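IL-4-inducing protein (Schistosoma mansoni, PDB 4EL6) triggers antigen-independent interleukin-4 release from basophils, with IgE binding mediated by its crystallin-type fold. Local coordinates at residues A[37-45]-A[70-80]; A[51-59]-A[96-104]. All coordinates share one frame; numbering follows the deposited sequence. Where two conformers were deposited one is given.

Contact 1 is partly buried and contact 2 lies at the surface, their centres about 14 Å apart. In contact 1, 37-45 pairs with 70-80 through backbone hydrogen bonds and a disulfide, with apolar side chains filling the inner face. Contact 2 has no strand pairing: the chain after strand 89-95 lies over the side chains of 51-59, with aromatic and aliphatic packing along most of its length and a loose charged cluster at one end. Both reach the three-stranded sheet, in which strand 67-71 borders strand 52-58. There the backbones of Leu-70 and Trp-55 are probably hydrogen-bonded, while Phe-79 packs on Leu-57 and Val-45 on Pro-53.

Contact 1 (A[37-45]-A[70-80]); sequences PGSVCVPFV and LGHGTCIDDFT
The carbonyl oxygen of Val-40 receives the N-H of Ile-76, with 2.7 Å from Ile-76 N to Val-40 O, while the CA-H of Cys-75 leans on the same oxygen. The return bond, Val-40 N to Ile-76 O, is longer at 3.2 Å and completes an antiparallel hydrogen-bonded pair. In the adjoining non-hydrogen-bonded pair, Cys-41 CA and Cys-75 CA are 4.0 Å apart, bridged by a disulfide. Both SG atoms lie anti to their own carbonyl carbons (chi1 -64° and -68°), which brings them together on the face turned away from Val-40 and Ile-76; chi3 is 109°.

In this crystallin-type fold, strand 75-76 forms one border of a four-stranded antiparallel sheet. Strand 39-41 lies between strand 75-76 and strand 9-12, and Gly-38 and Ser-39 both face Tyr-12 in a classic beta bulge. A type II turn from Gly-71 to Thr-74 carries the chain here from the three-stranded sheet, and Val-42 N bonds to Thr-74 O at its end.

Inside, Val-40 splits its branches: CG1 touches Leu-70 CD2, and Val-40 CG2 makes an off-centre CH-pi contact with the Phe-79 ring, 3.8 Å from Phe-79 CD1. Phe-79 N in turn donates to Gly-38 O at 2.8 Å. Within the turn, Gly-73 offers its N-H to both Val-42 O and Pro-43 O, each a weak bond. Gly-73 has no side chain, and the Phe-44 ring lies flat against its backbone, with Gly-73 CA 3.2 Å from the ring centroid. The His-72 ring stands nearly perpendicular to that of Phe-44, and His-72 ND1 accepts the N-H of Val-45 somewhat out of the imidazole plane.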
loop_
_atom_site.group_PDB
_atom_site.type_symbol
_atom_site.label_atom_id
_atom_site.label_comp_id
_atom_site.label_asym_id
_atom_site.label_seq_id
_atom_site.Cartn_x
_atom_site.Cartn_y
_atom_site.Cartn_z
ATOM N N PRO A 37 5.096 8.855 1.384
ATOM C CA PRO A 37 5.088 9.052 -0.058
ATOM C C PRO A 37 4.029 10.099 -0.478
ATOM O O PRO A 37 3.013 10.371 0.221
ATOM C CB PRO A 37 4.693 7.705 -0.572
ATOM C CG PRO A 37 3.732 7.165 0.492
ATOM C CD PRO A 37 4.421 7.595 1.754
ATOM N N GLY A 38 4.280 10.688 -1.627
ATOM C CA GLY A 38 3.324 11.577 -2.285
ATOM C C GLY A 38 2.208 10.834 -2.946
ATOM O O GLY A 38 1.136 11.384 -3.104
ATOM N N SER A 39 2.487 9.666 -3.508
ATOM C CA SER A 39 1.517 8.845 -4.172
ATOM C C SER A 39 1.903 7.365 -4.107
ATOM O O SER A 39 3.026 7.053 -3.918
ATOM C CB SER A 39 1.266 9.309 -5.638
ATOM O OG SER A 39 2.461 9.473 -6.329
ATOM N N VAL A 40 0.928 6.480 -4.291
ATOM C CA VAL A 40 1.110 5.051 -4.144
ATOM C C VAL A 40 0.246 4.377 -5.187
ATOM O O VAL A 40 -0.895 4.760 -5.385
ATOM C CB VAL A 40 0.644 4.600 -2.759
ATOM C CG1 VAL A 40 0.733 3.128 -2.608
ATOM C CG2 VAL A 40 1.397 5.359 -1.669
ATOM N N CYS A 41 0.788 3.339 -5.831
ATOM C CA CYS A 41 0.043 2.569 -6.804
ATOM C C CYS A 41 0.310 1.073 -6.623
ATOM O O CYS A 41 1.351 0.653 -6.151
ATOM C CB CYS A 41 0.550 2.863 -8.186
ATOM S SG CYS A 41 0.321 4.588 -8.722
ATOM N N VAL A 42 -0.598 0.293 -7.185
ATOM C CA VAL A 42 -0.445 -1.131 -7.402
ATOM C C VAL A 42 -0.692 -1.394 -8.885
ATOM O O VAL A 42 -1.701 -0.954 -9.425
ATOM C CB VAL A 42 -1.456 -1.952 -6.596
ATOM C CG1 VAL A 42 -1.199 -3.429 -6.841
ATOM C CG2 VAL A 42 -1.421 -1.595 -5.115
ATOM N N PRO A 43 0.239 -2.060 -9.527
ATOM C CA PRO A 43 0.076 -2.317 -10.977
ATOM C C PRO A 43 -1.169 -3.139 -11.311
ATOM O O PRO A 43 -1.680 -3.935 -10.498
ATOM C CB PRO A 43 1.368 -3.044 -11.358
ATOM C CG PRO A 43 2.337 -2.746 -10.308
ATOM C CD PRO A 43 1.571 -2.454 -9.034
ATOM N N PHE A 44 -1.648 -2.955 -12.553
ATOM C CA PHE A 44 -2.686 -3.743 -13.078
ATOM C C PHE A 44 -2.180 -5.145 -13.322
ATOM O O PHE A 44 -1.028 -5.320 -13.604
ATOM C CB PHE A 44 -3.164 -3.131 -14.387
ATOM C CG PHE A 44 -4.255 -2.121 -14.204
ATOM C CD1 PHE A 44 -5.551 -2.544 -13.958
ATOM C CD2 PHE A 44 -3.994 -0.741 -14.297
ATOM C CE1 PHE A 44 -6.570 -1.609 -13.802
ATOM C CE2 PHE A 44 -5.016 0.205 -14.184
ATOM C CZ PHE A 44 -6.306 -0.222 -13.919
ATOM N N VAL A 45 -3.064 -6.103 -13.184
ATOM C CA VAL A 45 -2.818 -7.487 -13.483
ATOM C C VAL A 45 -3.765 -7.878 -14.638
ATOM O O VAL A 45 -3.405 -7.739 -15.807
ATOM C CB VAL A 45 -3.101 -8.309 -12.195
ATOM C CG1 VAL A 45 -3.206 -9.792 -12.490
ATOM C CG2 VAL A 45 -1.981 -8.059 -11.206
ATOM N N LEU A 70 -5.475 -0.836 -1.197
ATOM C CA LEU A 70 -5.355 -0.565 -2.638
ATOM C C LEU A 70 -5.347 -1.882 -3.350
ATOM O O LEU A 70 -4.541 -2.799 -3.049
ATOM C CB LEU A 70 -4.044 0.140 -3.060
ATOM C CG LEU A 70 -3.675 1.484 -2.487
ATOM C CD1 LEU A 70 -2.903 1.430 -1.192
ATOM C CD2 LEU A 70 -2.836 2.132 -3.608
ATOM N N GLY A 71 -6.279 -1.991 -4.267
ATOM C CA GLY A 71 -6.296 -3.115 -5.212
ATOM C C GLY A 71 -5.453 -2.920 -6.478
ATOM O O GLY A 71 -4.874 -1.866 -6.745
ATOM N N HIS A 72 -5.357 -3.976 -7.296
ATOM C CA HIS A 72 -4.549 -3.882 -8.452
ATOM C C HIS A 72 -5.139 -2.845 -9.392
ATOM O O HIS A 72 -6.388 -2.710 -9.568
ATOM C CB HIS A 72 -4.421 -5.214 -9.206
ATOM C CG HIS A 72 -5.644 -5.600 -9.983
ATOM N ND1 HIS A 72 -5.666 -5.621 -11.363
ATOM C CD2 HIS A 72 -6.933 -5.967 -9.558
ATOM C CE1 HIS A 72 -6.903 -5.973 -11.769
ATOM N NE2 HIS A 72 -7.682 -6.176 -10.684
ATOM N N GLY A 73 -4.198 -2.130 -9.982
ATOM C CA GLY A 73 -4.488 -1.035 -10.914
ATOM C C GLY A 73 -4.893 0.276 -10.235
ATOM O O GLY A 73 -5.110 1.250 -10.936
ATOM N N THR A 74 -4.967 0.345 -8.911
ATOM C CA THR A 74 -5.347 1.566 -8.200
ATOM C C THR A 74 -4.070 2.419 -7.910
ATOM O O THR A 74 -3.021 1.857 -7.477
ATOM C CB THR A 74 -6.065 1.220 -6.876
ATOM O OG1 THR A 74 -7.359 0.693 -7.262
ATOM C CG2 THR A 74 -6.288 2.495 -5.932
ATOM N N CYS A 75 -4.169 3.738 -8.140
ATOM C CA CYS A 75 -3.237 4.718 -7.565
ATOM C C CYS A 75 -3.950 5.660 -6.584
ATOM O O CYS A 75 -5.176 6.010 -6.787
ATOM C CB CYS A 75 -2.613 5.590 -8.646
ATOM S SG CYS A 75 -1.509 4.678 -9.733
ATOM N N ILE A 76 -3.292 5.973 -5.474
ATOM C CA ILE A 76 -3.664 7.141 -4.720
ATOM C C ILE A 76 -2.789 8.312 -5.156
ATOM O O ILE A 76 -1.606 8.351 -4.886
ATOM C CB ILE A 76 -3.592 6.883 -3.204
ATOM C CG1 ILE A 76 -4.511 5.720 -2.856
ATOM C CG2 ILE A 76 -3.950 8.187 -2.491
ATOM C CD1 ILE A 76 -4.324 5.242 -1.467
ATOM N N ASP A 77 -3.368 9.236 -5.949
ATOM C CA ASP A 77 -2.550 10.244 -6.568
ATOM C C ASP A 77 -1.975 11.280 -5.602
ATOM O O ASP A 77 -0.966 11.919 -5.899
ATOM C CB ASP A 77 -3.415 10.987 -7.612
ATOM C CG ASP A 77 -3.723 10.161 -8.842
ATOM O OD1 ASP A 77 -2.936 9.240 -9.221
ATOM O OD2 ASP A 77 -4.754 10.526 -9.477
ATOM N N ASP A 78 -2.677 11.517 -4.517
ATOM C CA ASP A 78 -2.132 12.432 -3.474
ATOM C C ASP A 78 -2.314 11.807 -2.099
ATOM O O ASP A 78 -3.344 11.939 -1.404
ATOM C CB ASP A 78 -2.719 13.849 -3.503
ATOM C CG ASP A 78 -2.052 14.748 -2.510
ATOM O OD1 ASP A 78 -1.243 14.255 -1.654
ATOM O OD2 ASP A 78 -2.206 15.984 -2.679
ATOM N N PHE A 79 -1.284 11.047 -1.738
ATOM C CA PHE A 79 -1.354 10.245 -0.530
ATOM C C PHE A 79 -1.312 11.141 0.730
ATOM O O PHE A 79 -1.798 10.771 1.755
ATOM C CB PHE A 79 -0.200 9.292 -0.481
ATOM C CG PHE A 79 -0.333 8.252 0.615
ATOM C CD1 PHE A 79 -1.159 7.186 0.418
ATOM C CD2 PHE A 79 0.339 8.370 1.835
ATOM C CE1 PHE A 79 -1.333 6.224 1.411
ATOM C CE2 PHE A 79 0.193 7.390 2.814
ATOM C CZ PHE A 79 -0.673 6.364 2.625
ATOM N N THR A 80 -0.789 12.342 0.571
ATOM C CA THR A 80 -0.716 13.305 1.657
ATOM C C THR A 80 -2.094 13.706 2.104
ATOM O O THR A 80 -2.233 14.192 3.220
ATOM C CB THR A 80 0.201 14.543 1.354
ATOM O OG1 THR A 80 -0.527 15.523 0.607
ATOM C CG2 THR A 80 1.472 14.142 0.580
#

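Contact 2 (A[51-59]-A[96-104]); sequences ERPYWYLFD and TKDGKVECI
Tyr-56 meets three residues of 96-104 with successive atoms of its ring. Its CB points toward that segment, and CG stands anti to the carbonyl carbon (chi1 -78°), which sends the ring outward beneath the loop. At CD2 the partner is the sulfur of Cys-103, with 3.7 Å from Tyr-56 CD2 to Cys-103 SG; the sulfur lies in the ring plane, making a sulfur-aromatic contact at the edge. Tyr-56 CE2 comes 3.8 Å from Val-101 CG1. Farther out, in one of two modelled conformers of Ile-104, Ile-104 CD1 lies 3.8 Å from Tyr-56 CZ, over the ring face and close to OH at the tip. The opposite face is covered by Tyr-54 CE1, 3.5 Å above the plane near the rim.

Val-101 engages both tyrosines. While CG1 reaches Tyr-56, Val-101 CG2 rests over the Tyr-54 face, 4.0 Å from the centroid of that ring, in a CH-pi contact. In the same conformer, Ile-104 touches the edge of Phe-58 with CG2.

At the other end the chemistry turns polar. Glu-51 OE2 forms a salt bridge with Lys-97 NZ at 2.9 Å, and also pairs with its neighbour Arg-52 through NE. Lys-97 is poorly ordered, so this exposed link is probably loose; the modelled place of the Arg-52 guanidinium against the Thr-96 to Gly-99 turn is doubtful.

The disulfide from Cys-103 to Cys-93 ties the returning chain to strand 89-95, which with strand 67-71 flanks strand 52-58 in the three-stranded sheet; Trp-55 and Leu-57 point to the other face, toward Leu-9 of strand 9-12.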
loop_
_atom_site.group_PDB
_atom_site.type_symbol
_atom_site.label_atom_id
_atom_site.label_comp_id
_atom_site.label_asym_id
_atom_site.label_seq_id
_atom_site.Cartn_x
_atom_site.Cartn_y
_atom_site.Cartn_z
ATOM N N GLU A 51 -3.238 -14.346 -7.413
ATOM C CA GLU A 51 -4.388 -13.848 -8.198
ATOM C C GLU A 51 -4.143 -12.340 -8.477
ATOM O O GLU A 51 -3.079 -11.908 -9.088
ATOM C CB GLU A 51 -5.709 -14.172 -7.415
ATOM C CG GLU A 51 -7.057 -13.773 -8.036
ATOM C CD GLU A 51 -7.184 -14.020 -9.553
ATOM O OE1 GLU A 51 -6.533 -14.944 -10.110
ATOM O OE2 GLU A 51 -7.972 -13.284 -10.207
ATOM N N ARG A 52 -5.058 -11.542 -7.941
ATOM C CA ARG A 52 -4.915 -10.126 -7.970
ATOM C C ARG A 52 -4.316 -9.714 -6.641
ATOM O O ARG A 52 -4.859 -10.055 -5.586
ATOM C CB ARG A 52 -6.267 -9.486 -8.226
ATOM C CG ARG A 52 -6.897 -10.039 -9.515
ATOM C CD ARG A 52 -8.351 -9.676 -9.676
ATOM N NE ARG A 52 -9.213 -10.402 -8.757
ATOM C CZ ARG A 52 -10.417 -9.976 -8.371
ATOM N NH1 ARG A 52 -10.910 -8.816 -8.799
ATOM N NH2 ARG A 52 -11.134 -10.705 -7.534
ATOM N N PRO A 53 -3.184 -8.977 -6.690
ATOM C CA PRO A 53 -2.623 -8.445 -5.460
ATOM C C PRO A 53 -3.532 -7.400 -4.827
ATOM O O PRO A 53 -4.323 -6.718 -5.506
ATOM C CB PRO A 53 -1.336 -7.800 -5.901
ATOM C CG PRO A 53 -1.519 -7.511 -7.348
ATOM C CD PRO A 53 -2.400 -8.592 -7.862
ATOM N N TYR A 54 -3.503 -7.353 -3.490
ATOM C CA TYR A 54 -4.236 -6.312 -2.758
ATOM C C TYR A 54 -3.344 -5.908 -1.606
ATOM O O TYR A 54 -2.810 -6.782 -0.949
ATOM C CB TYR A 54 -5.607 -6.797 -2.229
ATOM C CG TYR A 54 -6.478 -5.648 -1.782
ATOM C CD1 TYR A 54 -6.370 -5.120 -0.494
ATOM C CD2 TYR A 54 -7.417 -5.098 -2.611
ATOM C CE1 TYR A 54 -7.100 -4.042 -0.092
ATOM C CE2 TYR A 54 -8.187 -4.024 -2.224
ATOM C CZ TYR A 54 -8.043 -3.512 -0.930
ATOM O OH TYR A 54 -8.772 -2.447 -0.545
ATOM N N TRP A 55 -3.169 -4.601 -1.370
ATOM C CA TRP A 55 -2.220 -4.146 -0.366
ATOM C C TRP A 55 -2.902 -3.318 0.701
ATOM O O TRP A 55 -3.732 -2.477 0.390
ATOM C CB TRP A 55 -1.128 -3.334 -1.015
ATOM C CG TRP A 55 -0.201 -4.105 -1.916
ATOM C CD1 TRP A 55 -0.400 -4.482 -3.253
ATOM C CD2 TRP A 55 1.078 -4.622 -1.543
ATOM N NE1 TRP A 55 0.705 -5.208 -3.720
ATOM C CE2 TRP A 55 1.638 -5.273 -2.740
ATOM C CE3 TRP A 55 1.866 -4.557 -0.368
ATOM C CZ2 TRP A 55 2.907 -5.804 -2.717
ATOM C CZ3 TRP A 55 3.154 -5.107 -0.406
ATOM C CH2 TRP A 55 3.615 -5.730 -1.567
ATOM N N TYR A 56 -2.588 -3.561 1.974
ATOM C CA TYR A 56 -3.013 -2.708 3.075
ATOM C C TYR A 56 -1.841 -1.927 3.652
ATOM O O TYR A 56 -0.745 -2.462 3.951
ATOM C CB TYR A 56 -3.625 -3.572 4.172
ATOM C CG TYR A 56 -5.036 -4.013 3.880
ATOM C CD1 TYR A 56 -6.041 -3.066 3.751
ATOM C CD2 TYR A 56 -5.347 -5.371 3.707
ATOM C CE1 TYR A 56 -7.347 -3.465 3.497
ATOM C CE2 TYR A 56 -6.652 -5.727 3.404
ATOM C CZ TYR A 56 -7.615 -4.771 3.385
ATOM O OH TYR A 56 -8.918 -5.160 3.108
ATOM N N LEU A 57 -2.062 -0.632 3.814
ATOM C CA LEU A 57 -1.114 0.278 4.470
ATOM C C LEU A 57 -1.683 0.720 5.799
ATOM O O LEU A 57 -2.888 0.982 5.886
ATOM C CB LEU A 57 -0.923 1.553 3.657
ATOM C CG LEU A 57 -0.792 1.415 2.178
ATOM C CD1 LEU A 57 -0.580 2.724 1.446
ATOM C CD2 LEU A 57 0.286 0.524 1.846
ATOM N N PHE A 58 -0.859 0.758 6.843
ATOM C CA PHE A 58 -1.260 1.019 8.171
ATOM C C PHE A 58 -0.465 2.151 8.789
ATOM O O PHE A 58 0.745 2.287 8.497
ATOM C CB PHE A 58 -0.944 -0.231 9.036
ATOM C CG PHE A 58 -1.722 -1.434 8.637
ATOM C CD1 PHE A 58 -1.228 -2.284 7.649
ATOM C CD2 PHE A 58 -2.943 -1.770 9.279
ATOM C CE1 PHE A 58 -1.907 -3.436 7.321
ATOM C CE2 PHE A 58 -3.641 -2.900 8.907
ATOM C CZ PHE A 58 -3.154 -3.705 7.901
ATOM N N ASP A 59 -1.085 2.966 9.680
ATOM C CA ASP A 59 -0.330 4.060 10.297
ATOM C C ASP A 59 0.292 3.674 11.636
ATOM O O ASP A 59 0.889 4.539 12.273
ATOM C CB ASP A 59 -1.134 5.365 10.404
ATOM C CG ASP A 59 -2.040 5.425 11.664
ATOM O OD1 ASP A 59 -2.419 4.381 12.244
ATOM O OD2 ASP A 59 -2.369 6.583 12.075
ATOM N N THR A 96 -9.475 -12.376 -4.095
ATOM C CA THR A 96 -9.974 -13.580 -4.806
ATOM C C THR A 96 -10.900 -13.147 -5.915
ATOM O O THR A 96 -11.478 -12.032 -5.852
ATOM C CB THR A 96 -10.790 -14.555 -3.900
ATOM O OG1 THR A 96 -11.959 -13.903 -3.379
ATOM C CG2 THR A 96 -9.971 -15.062 -2.762
ATOM N N LYS A 97 -11.072 -14.016 -6.917
ATOM C CA LYS A 97 -11.935 -13.699 -8.071
ATOM C C LYS A 97 -13.352 -13.228 -7.652
ATOM O O LYS A 97 -13.986 -12.448 -8.356
ATOM C CB LYS A 97 -12.001 -14.892 -9.029
ATOM C CG LYS A 97 -10.673 -15.225 -9.740
ATOM C CD LYS A 97 -10.534 -14.643 -11.165
ATOM C CE LYS A 97 -9.411 -15.328 -11.956
ATOM N NZ LYS A 97 -8.616 -14.392 -12.800
ATOM N N ASP A 98 -13.808 -13.686 -6.487
ATOM C CA ASP A 98 -15.043 -13.209 -5.842
ATOM C C ASP A 98 -14.965 -11.760 -5.339
ATOM O O ASP A 98 -15.990 -11.163 -4.997
ATOM C CB ASP A 98 -15.404 -14.105 -4.639
ATOM C CG ASP A 98 -15.895 -15.498 -5.056
ATOM O OD1 ASP A 98 -16.230 -15.687 -6.254
ATOM O OD2 ASP A 98 -15.940 -16.402 -4.182
ATOM N N GLY A 99 -13.754 -11.209 -5.238
ATOM C CA GLY A 99 -13.572 -9.809 -4.838
ATOM C C GLY A 99 -13.217 -9.565 -3.378
ATOM O O GLY A 99 -13.095 -8.414 -2.968
ATOM N N LYS A 100 -13.059 -10.632 -2.596
ATOM C CA LYS A 100 -12.714 -10.490 -1.192
ATOM C C LYS A 100 -11.207 -10.793 -0.863
ATOM O O LYS A 100 -10.455 -11.501 -1.567
ATOM C CB LYS A 100 -13.660 -11.325 -0.322
ATOM C CG LYS A 100 -13.444 -12.824 -0.477
ATOM C CD LYS A 100 -14.740 -13.608 -0.707
ATOM C CE LYS A 100 -14.456 -15.012 -1.254
ATOM N NZ LYS A 100 -13.474 -15.778 -0.421
ATOM N N VAL A 101 -10.823 -10.229 0.255
ATOM C CA VAL A 101 -9.451 -10.164 0.688
ATOM C C VAL A 101 -9.567 -10.716 2.051
ATOM O O VAL A 101 -10.333 -10.183 2.877
ATOM C CB VAL A 101 -8.952 -8.676 0.744
ATOM C CG1 VAL A 101 -7.481 -8.580 1.057
ATOM C CG2 VAL A 101 -9.215 -7.955 -0.579
ATOM N N GLU A 102 -8.814 -11.766 2.322
ATOM C CA GLU A 102 -8.967 -12.499 3.575
ATOM C C GLU A 102 -7.882 -12.214 4.636
ATOM O O GLU A 102 -7.999 -12.700 5.807
ATOM C CB GLU A 102 -9.071 -14.025 3.287
ATOM C CG GLU A 102 -10.376 -14.472 2.570
ATOM C CD GLU A 102 -11.592 -14.762 3.509
ATOM O OE1 GLU A 102 -11.390 -15.054 4.735
ATOM O OE2 GLU A 102 -12.768 -14.714 3.029
ATOM N N CYS A 103 -6.850 -11.446 4.271
ATOM C CA CYS A 103 -5.646 -11.390 5.093
ATOM C C CYS A 103 -5.789 -10.696 6.443
ATOM O O CYS A 103 -4.925 -10.859 7.318
ATOM C CB CYS A 103 -4.512 -10.756 4.349
ATOM S SG CYS A 103 -4.847 -9.006 3.985
ATOM N N ILE A 104 -6.840 -9.911 6.669
ATOM C CA ILE A 104 -6.929 -9.260 7.984
ATOM C C ILE A 104 -8.023 -9.911 8.856
ATOM O O ILE A 104 -8.157 -9.549 10.065
ATOM C CB ILE A 104 -7.062 -7.706 7.894
ATOM C CG1 ILE A 104 -8.154 -7.276 6.928
ATOM C CG2 ILE A 104 -5.728 -7.020 7.481
ATOM C CD1 ILE A 104 -8.442 -5.797 6.974
#